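Local coordinates for putative uncharacterized protein PH0594 (Pyrococcus horikoshii, PDB 4HXF) that probably works as an acylaminoacyl peptidase, a serine protease of the prolyl oligopeptidase family that encloses its active sites within a self-compartmentalizing hexamer, at residues A[138-143]-A[548-553]; A[433-438]-A[523-528]; A[465-470]-A[492-497]. All coordinates share one frame; numbering follows the deposited sequence.

Interaction 1: residues A[138-143]-A[548-553]; sequences PAWFDN and RCPLDQ. With Y3A (N-[(benzyloxy)carbonyl]glycyl-N-[(2S,3R)-4-chloro-3-hydroxy-1-phenylbutan-2-yl]glycinamide), chain B.
Phe141 and Arg548 lie side by side and point the same way, with the ring and guanidinium planes 62° apart. Phe141 CE2 comes to the guanidinium edge, 3.4 Å from Arg548 NH1. The arginine chain is bent at chi2 (55°) and chi3 (42°), which turns its head along the ring and toward the bound inhibitor. On the inhibitor side, Arg548 NH2 donates a nearly straight bond of 2.8 Å to Y3A O3, in the guanidinium plane. Asp502 forms a salt bridge with Arg548 NE and also accepts a bond from Asp142 N.

Asp142 crosses Arg548 at about a right angle. Its CB packs 3.9 Å from Arg548 NH1, but its carboxylate makes no salt bridge with the guanidinium (OD2 to Arg548 NH1 5.0 Å). OD1 accepts from the backbone N of Tyr547 and of His578. Trp140 CZ2 rests 4.0 Å from Pro550 CG, and the indole NE1 bonds to Phe500 O. Segment 138-143 belongs to an insertion between propeller strands 117-124 and 151-158, so the contact joins propeller to hydrolase domain. The chemistry implies that a propeller loop probably helps pose the ligand-binding arginine, and that Asp142 ties the loop carrying His578 of the probable triad to Tyr547.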
loop_
_atom_site.group_PDB
_atom_site.type_symbol
_atom_site.label_atom_id
_atom_site.label_comp_id
_atom_site.label_asym_id
_atom_site.label_seq_id
_atom_site.Cartn_x
_atom_site.Cartn_y
_atom_site.Cartn_z
ATOM N N PRO A 138 11.315 40.137 0.019
ATOM C CA PRO A 138 11.521 39.565 1.333
ATOM C C PRO A 138 11.775 38.075 1.177
ATOM O O PRO A 138 11.706 37.522 0.038
ATOM C CB PRO A 138 10.170 39.885 1.988
ATOM C CG PRO A 138 9.177 39.654 0.954
ATOM C CD PRO A 138 9.870 40.195 -0.310
ATOM N N ALA A 139 12.103 37.354 2.250
ATOM C CA ALA A 139 12.336 35.921 2.153
ATOM C C ALA A 139 11.110 35.050 2.166
ATOM O O ALA A 139 11.133 33.859 1.871
ATOM C CB ALA A 139 13.241 35.514 3.328
ATOM N N TRP A 140 9.983 35.662 2.509
ATOM C CA TRP A 140 8.684 34.961 2.611
ATOM C C TRP A 140 7.524 35.880 2.407
ATOM O O TRP A 140 7.671 37.118 2.383
ATOM C CB TRP A 140 8.654 34.224 3.975
ATOM C CG TRP A 140 8.709 35.103 5.239
ATOM C CD1 TRP A 140 8.656 36.441 5.346
ATOM C CD2 TRP A 140 8.882 34.549 6.565
ATOM N NE1 TRP A 140 8.807 36.835 6.706
ATOM C CE2 TRP A 140 8.916 35.678 7.501
ATOM C CE3 TRP A 140 8.994 33.244 7.063
ATOM C CZ2 TRP A 140 9.049 35.467 8.885
ATOM C CZ3 TRP A 140 9.159 33.055 8.416
ATOM C CH2 TRP A 140 9.152 34.145 9.298
ATOM N N PHE A 141 6.365 35.320 2.125
ATOM C CA PHE A 141 5.169 36.103 1.956
ATOM C C PHE A 141 3.985 35.339 2.474
ATOM O O PHE A 141 3.824 34.180 2.214
ATOM C CB PHE A 141 4.957 36.566 0.514
ATOM C CG PHE A 141 4.148 37.841 0.390
ATOM C CD1 PHE A 141 4.781 39.034 0.373
ATOM C CD2 PHE A 141 2.745 37.854 0.294
ATOM C CE1 PHE A 141 4.128 40.229 0.364
ATOM C CE2 PHE A 141 2.057 39.045 0.227
ATOM C CZ PHE A 141 2.726 40.215 0.214
ATOM N N ASP A 142 3.128 36.045 3.187
ATOM C CA ASP A 142 1.924 35.412 3.745
ATOM C C ASP A 142 1.107 34.713 2.687
ATOM O O ASP A 142 0.821 35.295 1.646
ATOM C CB ASP A 142 1.056 36.493 4.458
ATOM C CG ASP A 142 -0.074 35.854 5.267
ATOM O OD1 ASP A 142 0.285 35.188 6.234
ATOM O OD2 ASP A 142 -1.214 35.901 4.738
ATOM N N ASN A 143 0.703 33.493 2.994
ATOM C CA ASN A 143 -0.167 32.697 2.112
ATOM C C ASN A 143 0.547 32.243 0.825
ATOM O O ASN A 143 -0.087 31.683 -0.076
ATOM C CB ASN A 143 -1.444 33.397 1.708
ATOM C CG ASN A 143 -2.605 32.373 1.465
ATOM O OD1 ASN A 143 -2.646 31.299 2.065
ATOM N ND2 ASN A 143 -3.462 32.710 0.558
ATOM N N ARG A 548 2.750 37.737 7.673
ATOM C CA ARG A 548 2.349 39.126 7.760
ATOM C C ARG A 548 2.580 39.735 9.128
ATOM O O ARG A 548 3.104 40.810 9.234
ATOM C CB ARG A 548 0.867 39.255 7.399
ATOM C CG ARG A 548 0.272 40.666 7.389
ATOM C CD ARG A 548 0.999 41.716 6.484
ATOM N NE ARG A 548 1.363 41.115 5.236
ATOM C CZ ARG A 548 0.521 40.870 4.241
ATOM N NH1 ARG A 548 0.908 40.126 3.190
ATOM N NH2 ARG A 548 -0.705 41.417 4.291
ATOM N N CYS A 549 2.228 38.930 10.149
ATOM C CA CYS A 549 2.522 39.191 11.542
ATOM C C CYS A 549 3.134 37.887 12.060
ATOM O O CYS A 549 2.411 36.972 12.528
ATOM C CB CYS A 549 1.318 39.573 12.365
ATOM S SG CYS A 549 0.524 41.125 11.788
ATOM N N PRO A 550 4.451 37.831 12.021
ATOM C CA PRO A 550 5.060 36.586 12.458
ATOM C C PRO A 550 4.878 36.297 13.939
ATOM O O PRO A 550 4.438 37.103 14.725
ATOM C CB PRO A 550 6.545 36.751 12.091
ATOM C CG PRO A 550 6.567 37.796 10.995
ATOM C CD PRO A 550 5.451 38.724 11.344
ATOM N N LEU A 551 5.180 35.025 14.240
ATOM C CA LEU A 551 4.963 34.433 15.610
ATOM C C LEU A 551 5.462 35.260 16.764
ATOM O O LEU A 551 4.836 35.281 17.819
ATOM C CB LEU A 551 5.512 33.039 15.620
ATOM C CG LEU A 551 5.255 32.293 16.990
ATOM C CD1 LEU A 551 3.761 32.081 17.333
ATOM C CD2 LEU A 551 6.060 30.928 16.949
ATOM N N ASP A 552 6.630 35.889 16.610
ATOM C CA ASP A 552 7.254 36.695 17.635
ATOM C C ASP A 552 6.262 37.720 18.196
ATOM O O ASP A 552 6.244 38.036 19.384
ATOM C CB ASP A 552 8.558 37.368 17.188
ATOM C CG ASP A 552 8.336 38.398 16.121
ATOM O OD1 ASP A 552 8.828 39.512 16.329
ATOM O OD2 ASP A 552 7.681 38.062 15.081
ATOM N N GLN A 553 5.399 38.205 17.326
ATOM C CA GLN A 553 4.482 39.265 17.753
ATOM C C GLN A 553 3.554 38.812 18.881
ATOM O O GLN A 553 3.220 39.601 19.749
ATOM C CB GLN A 553 3.612 39.786 16.609
ATOM C CG GLN A 553 4.361 40.502 15.481
ATOM C CD GLN A 553 5.163 41.699 16.011
ATOM O OE1 GLN A 553 4.781 42.245 17.069
ATOM N NE2 GLN A 553 6.282 42.091 15.332
HETATM N N3 Y3A B . -2.835 44.766 4.377
HETATM C CA3 Y3A B . -2.285 45.360 5.611
HETATM C C3 Y3A B . -2.020 44.173 6.543
HETATM O O3 Y3A B . -1.882 43.006 6.238
HETATM C C4 Y3A B . -3.430 42.862 9.346
HETATM O O4 Y3A B . -4.245 43.915 9.713
HETATM C CA4 Y3A B . -2.059 43.426 9.018
HETATM N N4 Y3A B . -2.295 44.513 8.031
HETATM C CB4 Y3A B . -1.364 44.229 10.157
HETATM C CG4 Y3A B . -0.029 44.778 9.779
HETATM C CD1 Y3A B . 1.094 44.005 9.447
HETATM C CD2 Y3A B . 0.164 46.152 9.820
HETATM C CE1 Y3A B . 2.324 44.550 9.127
HETATM C CE2 Y3A B . 1.389 46.717 9.494
HETATM C CZ4 Y3A B . 2.437 45.932 9.128
HETATM C C15 Y3A B . -3.933 41.701 8.410
#

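Interaction 2: residues A[433-438]-A[523-528]; sequences TGLEDF and RKLSPL
Leu525, the first residue to leave helix 521-524, points its side chain at the turn Thr433-Leu435, which leads into helix 436-451 with Leu435 at the N-cap position. Leu525 has the largest share of the contact. Its methyls straddle a backbone oxygen, with CD1 and CD2 each 3.6 Å from Thr433 O. Leu525 CD1 also comes 3.7 Å from Thr433 OG1, and CD2 also meets Leu435. The two leucines cross at about a right angle, with Leu435 CD2 3.7 Å from Leu525 CD2. In Leu435, CG stands opposite the carbonyl carbon and beside the backbone N (chi1 -56°), which brings its CD2 to the methyl of Leu525. Lys524 runs out fully extended at the solvent-facing border, where its NZ reaches to 4.4 Å from Leu435 CD1.

The turn itself is fixed from the helix side. Gly434 adopts backbone angles at which a side chain would collide with Thr433 O. Gly434 N donates to Asp437 OD1 at 2.9 Å. The oxygen accepts it on its syn lone pair, although the bond is bent (138°). The same oxygen takes a weak bond from Phe438 N. The other oxygen, Asp437 OD2, accepts from Tyr467 OH, so the carboxylate links the start of helix 436-451 to helix 467-478. Gly434 O in turn bonds to Trp474 NE1 of that helix.

Leu525 thus packs against a carbonyl oxygen and a hydroxyl as well as the methyl of Leu435. This implies that the join between the two helix ends probably rests on van der Waals packing of Leu525 on both Thr433 and Leu435, while directional bonds hold the shape of the turn that Leu525 fits.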
loop_
_atom_site.group_PDB
_atom_site.type_symbol
_atom_site.label_atom_id
_atom_site.label_comp_id
_atom_site.label_asym_id
_atom_site.label_seq_id
_atom_site.Cartn_x
_atom_site.Cartn_y
_atom_site.Cartn_z
ATOM N N THR A 433 -0.256 55.336 15.116
ATOM C CA THR A 433 -0.942 54.090 15.609
ATOM C C THR A 433 -1.052 54.027 17.153
ATOM O O THR A 433 -0.077 54.266 17.819
ATOM C CB THR A 433 -0.173 52.860 15.186
ATOM O OG1 THR A 433 1.190 52.873 15.647
ATOM C CG2 THR A 433 -0.192 52.650 13.642
ATOM N N GLY A 434 -2.251 53.809 17.642
ATOM C CA GLY A 434 -2.464 53.729 19.119
ATOM C C GLY A 434 -2.778 55.074 19.735
ATOM O O GLY A 434 -3.077 55.187 20.916
ATOM N N LEU A 435 -2.754 56.154 18.930
ATOM C CA LEU A 435 -2.965 57.495 19.454
ATOM C C LEU A 435 -4.402 57.908 19.189
ATOM O O LEU A 435 -5.287 57.423 19.870
ATOM C CB LEU A 435 -1.894 58.491 18.898
ATOM C CG LEU A 435 -0.424 58.093 19.146
ATOM C CD1 LEU A 435 0.548 59.131 18.610
ATOM C CD2 LEU A 435 -0.224 57.827 20.675
ATOM N N GLU A 436 -4.658 58.747 18.206
ATOM C CA GLU A 436 -6.070 59.182 17.975
ATOM C C GLU A 436 -6.990 58.012 17.608
ATOM O O GLU A 436 -8.169 57.998 17.983
ATOM C CB GLU A 436 -6.140 60.265 16.911
ATOM C CG GLU A 436 -5.564 61.615 17.262
ATOM C CD GLU A 436 -4.037 61.634 17.201
ATOM O OE1 GLU A 436 -3.335 60.876 16.473
ATOM O OE2 GLU A 436 -3.473 62.458 17.924
ATOM N N ASP A 437 -6.523 57.008 16.851
ATOM C CA ASP A 437 -7.391 55.893 16.500
ATOM C C ASP A 437 -7.918 55.133 17.702
ATOM O O ASP A 437 -9.081 54.740 17.767
ATOM C CB ASP A 437 -6.853 54.983 15.392
ATOM C CG ASP A 437 -5.562 54.169 15.761
ATOM O OD1 ASP A 437 -4.902 54.476 16.764
ATOM O OD2 ASP A 437 -5.220 53.266 14.970
ATOM N N PHE A 438 -7.060 54.905 18.698
ATOM C CA PHE A 438 -7.482 54.311 19.923
ATOM C C PHE A 438 -8.464 55.166 20.685
ATOM O O PHE A 438 -9.441 54.679 21.189
ATOM C CB PHE A 438 -6.269 54.020 20.800
ATOM C CG PHE A 438 -6.616 53.383 22.159
ATOM C CD1 PHE A 438 -7.400 52.234 22.212
ATOM C CD2 PHE A 438 -6.139 53.914 23.315
ATOM C CE1 PHE A 438 -7.726 51.640 23.464
ATOM C CE2 PHE A 438 -6.439 53.359 24.535
ATOM C CZ PHE A 438 -7.224 52.237 24.605
ATOM N N ARG A 523 9.311 51.962 19.651
ATOM C CA ARG A 523 9.101 51.513 21.029
ATOM C C ARG A 523 7.898 52.199 21.652
ATOM O O ARG A 523 7.074 51.535 22.304
ATOM C CB ARG A 523 10.343 51.880 21.869
ATOM C CG ARG A 523 11.537 50.916 21.630
ATOM C CD ARG A 523 12.798 51.565 22.252
ATOM N NE ARG A 523 12.544 51.749 23.701
ATOM C CZ ARG A 523 12.964 50.899 24.662
ATOM N NH1 ARG A 523 13.783 49.830 24.379
ATOM N NH2 ARG A 523 12.607 51.156 25.930
ATOM N N LYS A 524 7.743 53.508 21.441
ATOM C CA LYS A 524 6.690 54.261 22.049
ATOM C C LYS A 524 5.269 53.757 21.714
ATOM O O LYS A 524 4.375 53.845 22.576
ATOM C CB LYS A 524 6.734 55.789 21.687
ATOM C CG LYS A 524 5.567 56.612 22.173
ATOM C CD LYS A 524 5.552 58.109 21.709
ATOM C CE LYS A 524 4.137 58.744 21.888
ATOM N NZ LYS A 524 3.955 60.091 21.219
ATOM N N LEU A 525 5.065 53.311 20.494
ATOM C CA LEU A 525 3.772 52.845 20.108
ATOM C C LEU A 525 3.610 51.305 20.095
ATOM O O LEU A 525 2.684 50.766 19.479
ATOM C CB LEU A 525 3.406 53.390 18.744
ATOM C CG LEU A 525 3.535 54.911 18.727
ATOM C CD1 LEU A 525 3.330 55.370 17.234
ATOM C CD2 LEU A 525 2.597 55.595 19.745
ATOM N N SER A 526 4.513 50.596 20.813
ATOM C CA SER A 526 4.486 49.154 20.845
ATOM C C SER A 526 3.996 48.634 22.190
ATOM O O SER A 526 4.615 48.944 23.220
ATOM C CB SER A 526 5.920 48.605 20.598
ATOM O OG SER A 526 6.301 48.747 19.192
ATOM N N PRO A 527 2.958 47.809 22.189
ATOM C CA PRO A 527 2.422 47.222 23.464
ATOM C C PRO A 527 3.475 46.501 24.344
ATOM O O PRO A 527 3.338 46.591 25.556
ATOM C CB PRO A 527 1.339 46.250 23.001
ATOM C CG PRO A 527 0.888 46.854 21.680
ATOM C CD PRO A 527 2.062 47.520 21.073
ATOM N N LEU A 528 4.445 45.858 23.707
ATOM C CA LEU A 528 5.441 45.092 24.447
ATOM C C LEU A 528 6.043 45.882 25.586
ATOM O O LEU A 528 6.228 45.357 26.703
ATOM C CB LEU A 528 6.549 44.550 23.510
ATOM C CG LEU A 528 7.489 43.537 24.165
ATOM C CD1 LEU A 528 6.731 42.261 24.360
ATOM C CD2 LEU A 528 8.700 43.272 23.196
#

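Interaction 3: residues A[465-470]-A[492-497]; sequences ISYGGY and SYWLTS. With Y3A (N-[(benzyloxy)carbonyl]glycyl-N-[(2S,3R)-4-chloro-3-hydroxy-1-phenylbutan-2-yl]glycinamide), chain B.
Tyr470 and Trp494 meet because their first torsions send the rings toward one another: Tyr470 CG is opposite its backbone N (chi1 165°), whereas Trp494 CG lies beside its own (chi1 -65°). The side chains cross at about a right angle, and the planes of the tyrosine ring and the indole six-membered ring are 55° apart. Trp494 CZ2 sits over the centre of one Tyr470 face, 3.6 Å above the plane. Trp494 NE1 is 3.4 Å from Tyr470 CE1. Tyr467 CE1 meets the indole edge, 4.2 Å from Trp494 CZ2.

Trp494 CZ3 touches the inhibitor phenyl at Y3A CE2 (3.9 Å), and Ser497 OG approaches the same ring, consistent with an S1 pocket. Ser466 OG is covalently bonded to Y3A C4 (1.5 Å), and Tyr467 N donates to Y3A O4 (3.1 Å), as in an oxyanion hole. Tyr470 OH bonds to Leu525 O. Replacing Tyr470 by an alanine would probably leave Leu525 O without that donor and let the indole lining the pocket shift.

Ser466, with its positive phi and its bond to the inhibitor, sits in a turn between strand 460-465 and helix 467-478 that is consistent with a nucleophile elbow. Helix 494-500 follows the neighbouring parallel strand 484-488, so the contact joins elements that leave adjacent strands of the central sheet.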
loop_
_atom_site.group_PDB
_atom_site.type_symbol
_atom_site.label_atom_id
_atom_site.label_comp_id
_atom_site.label_asym_id
_atom_site.label_seq_id
_atom_site.Cartn_x
_atom_site.Cartn_y
_atom_site.Cartn_z
ATOM N N ILE A 465 -8.085 40.916 15.210
ATOM C CA ILE A 465 -7.052 40.218 14.470
ATOM C C ILE A 465 -6.164 41.219 13.732
ATOM O O ILE A 465 -6.642 42.253 13.196
ATOM C CB ILE A 465 -7.684 39.282 13.412
ATOM C CG1 ILE A 465 -8.693 38.312 14.038
ATOM C CG2 ILE A 465 -6.667 38.530 12.558
ATOM C CD1 ILE A 465 -9.660 37.636 13.041
ATOM N N SER A 466 -4.859 40.953 13.643
ATOM C CA SER A 466 -3.892 41.775 12.885
ATOM C C SER A 466 -3.769 43.132 13.525
ATOM O O SER A 466 -3.422 43.202 14.705
ATOM C CB SER A 466 -4.307 41.797 11.394
ATOM O OG SER A 466 -3.177 42.308 10.713
ATOM N N TYR A 467 -4.087 44.224 12.813
ATOM C CA TYR A 467 -4.059 45.548 13.446
ATOM C C TYR A 467 -5.049 45.569 14.655
ATOM O O TYR A 467 -4.841 46.316 15.639
ATOM C CB TYR A 467 -4.311 46.658 12.410
ATOM C CG TYR A 467 -4.064 48.031 13.007
ATOM C CD1 TYR A 467 -2.742 48.460 13.244
ATOM C CD2 TYR A 467 -5.087 48.840 13.453
ATOM C CE1 TYR A 467 -2.483 49.701 13.806
ATOM C CE2 TYR A 467 -4.861 50.066 14.011
ATOM C CZ TYR A 467 -3.557 50.524 14.226
ATOM O OH TYR A 467 -3.258 51.746 14.835
ATOM N N GLY A 468 -6.122 44.726 14.578
ATOM C CA GLY A 468 -7.094 44.649 15.627
ATOM C C GLY A 468 -6.501 43.938 16.862
ATOM O O GLY A 468 -6.926 44.187 17.989
ATOM N N GLY A 469 -5.579 43.036 16.586
ATOM C CA GLY A 469 -4.794 42.337 17.645
ATOM C C GLY A 469 -3.801 43.280 18.299
ATOM O O GLY A 469 -3.709 43.401 19.551
ATOM N N TYR A 470 -3.058 44.070 17.499
ATOM C CA TYR A 470 -2.269 45.185 18.019
ATOM C C TYR A 470 -3.131 45.997 18.960
ATOM O O TYR A 470 -2.735 46.454 20.028
ATOM C CB TYR A 470 -1.809 46.084 16.807
ATOM C CG TYR A 470 -1.304 47.436 17.279
ATOM C CD1 TYR A 470 -0.120 47.573 17.882
ATOM C CD2 TYR A 470 -2.049 48.571 17.085
ATOM C CE1 TYR A 470 0.323 48.802 18.296
ATOM C CE2 TYR A 470 -1.649 49.815 17.450
ATOM C CZ TYR A 470 -0.385 49.938 18.067
ATOM O OH TYR A 470 0.050 51.212 18.519
ATOM N N SER A 492 2.794 43.305 18.736
ATOM C CA SER A 492 3.304 43.774 20.017
ATOM C C SER A 492 4.563 44.665 19.902
ATOM O O SER A 492 4.760 45.446 20.838
ATOM C CB SER A 492 3.557 42.688 21.090
ATOM O OG SER A 492 4.568 41.786 20.718
ATOM N N TYR A 493 5.359 44.489 18.852
ATOM C CA TYR A 493 6.538 45.276 18.670
ATOM C C TYR A 493 6.798 45.663 17.263
ATOM O O TYR A 493 7.111 44.798 16.403
ATOM C CB TYR A 493 7.771 44.531 19.270
ATOM C CG TYR A 493 9.094 45.254 19.332
ATOM C CD1 TYR A 493 9.163 46.684 19.244
ATOM C CD2 TYR A 493 10.276 44.622 19.586
ATOM C CE1 TYR A 493 10.344 47.367 19.329
ATOM C CE2 TYR A 493 11.455 45.291 19.677
ATOM C CZ TYR A 493 11.525 46.681 19.529
ATOM O OH TYR A 493 12.677 47.341 19.681
ATOM N N TRP A 494 6.660 46.971 16.950
ATOM C CA TRP A 494 6.838 47.378 15.575
ATOM C C TRP A 494 8.210 47.113 14.983
ATOM O O TRP A 494 8.321 46.916 13.736
ATOM C CB TRP A 494 6.448 48.854 15.372
ATOM C CG TRP A 494 4.988 49.066 15.626
ATOM C CD1 TRP A 494 4.401 49.755 16.667
ATOM C CD2 TRP A 494 3.918 48.636 14.757
ATOM N NE1 TRP A 494 3.018 49.748 16.496
ATOM C CE2 TRP A 494 2.697 49.030 15.398
ATOM C CE3 TRP A 494 3.866 47.916 13.596
ATOM C CZ2 TRP A 494 1.443 48.815 14.831
ATOM C CZ3 TRP A 494 2.613 47.700 13.025
ATOM C CH2 TRP A 494 1.434 48.114 13.661
ATOM N N LEU A 495 9.284 47.129 15.748
ATOM C CA LEU A 495 10.572 47.018 15.120
ATOM C C LEU A 495 10.748 45.641 14.502
ATOM O O LEU A 495 11.268 45.503 13.383
ATOM C CB LEU A 495 11.753 47.254 16.079
ATOM C CG LEU A 495 13.105 47.393 15.412
ATOM C CD1 LEU A 495 13.223 48.554 14.438
ATOM C CD2 LEU A 495 14.250 47.567 16.378
ATOM N N THR A 496 10.266 44.569 15.175
ATOM C CA THR A 496 10.322 43.249 14.560
ATOM C C THR A 496 9.357 43.073 13.404
ATOM O O THR A 496 9.542 42.235 12.521
ATOM C CB THR A 496 10.216 42.109 15.592
ATOM O OG1 THR A 496 8.921 42.159 16.172
ATOM C CG2 THR A 496 11.336 42.284 16.635
ATOM N N SER A 497 8.210 43.801 13.422
ATOM C CA SER A 497 7.378 43.814 12.253
ATOM C C SER A 497 8.159 44.351 11.049
ATOM O O SER A 497 8.182 43.771 9.965
ATOM C CB SER A 497 6.124 44.666 12.544
ATOM O OG SER A 497 5.324 44.839 11.328
HETATM N N3 Y3A B . -2.835 44.766 4.377
HETATM C CA3 Y3A B . -2.285 45.360 5.611
HETATM C C3 Y3A B . -2.020 44.173 6.543
HETATM O O3 Y3A B . -1.882 43.006 6.238
HETATM C C4 Y3A B . -3.430 42.862 9.346
HETATM O O4 Y3A B . -4.245 43.915 9.713
HETATM C CA4 Y3A B . -2.059 43.426 9.018
HETATM N N4 Y3A B . -2.295 44.513 8.031
HETATM C CB4 Y3A B . -1.364 44.229 10.157
HETATM C CG4 Y3A B . -0.029 44.778 9.779
HETATM C CD1 Y3A B . 1.094 44.005 9.447
HETATM C CD2 Y3A B . 0.164 46.152 9.820
HETATM C CE1 Y3A B . 2.324 44.550 9.127
HETATM C CE2 Y3A B . 1.389 46.717 9.494
HETATM C CZ4 Y3A B . 2.437 45.932 9.128
HETATM C C15 Y3A B . -3.933 41.701 8.410
#

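Overall arrangement
Along the chain, segment 138-143 comes first, from the propeller; the other five lie in the hydrolase domain. Interaction 3 falls between the two halves of interaction 2, and both fall between those of interaction 1. The centres of interactions 2 and 3 lie about 10 Å apart, 1 and 3 about 12 Å, 1 and 2 about 21 Å. Interaction 3 bridges the others. Asp552 OD1 and Thr496 OG1, 2.7 Å apart, join it to interaction 1. Leu525 O, 2.8 Å from Tyr470 OH, joins it to interaction 2. Interactions 1 and 3 border the same inhibitor; interaction 2 lies further from it. All three reach a second subunit, which places the active site close to hexamer contacts.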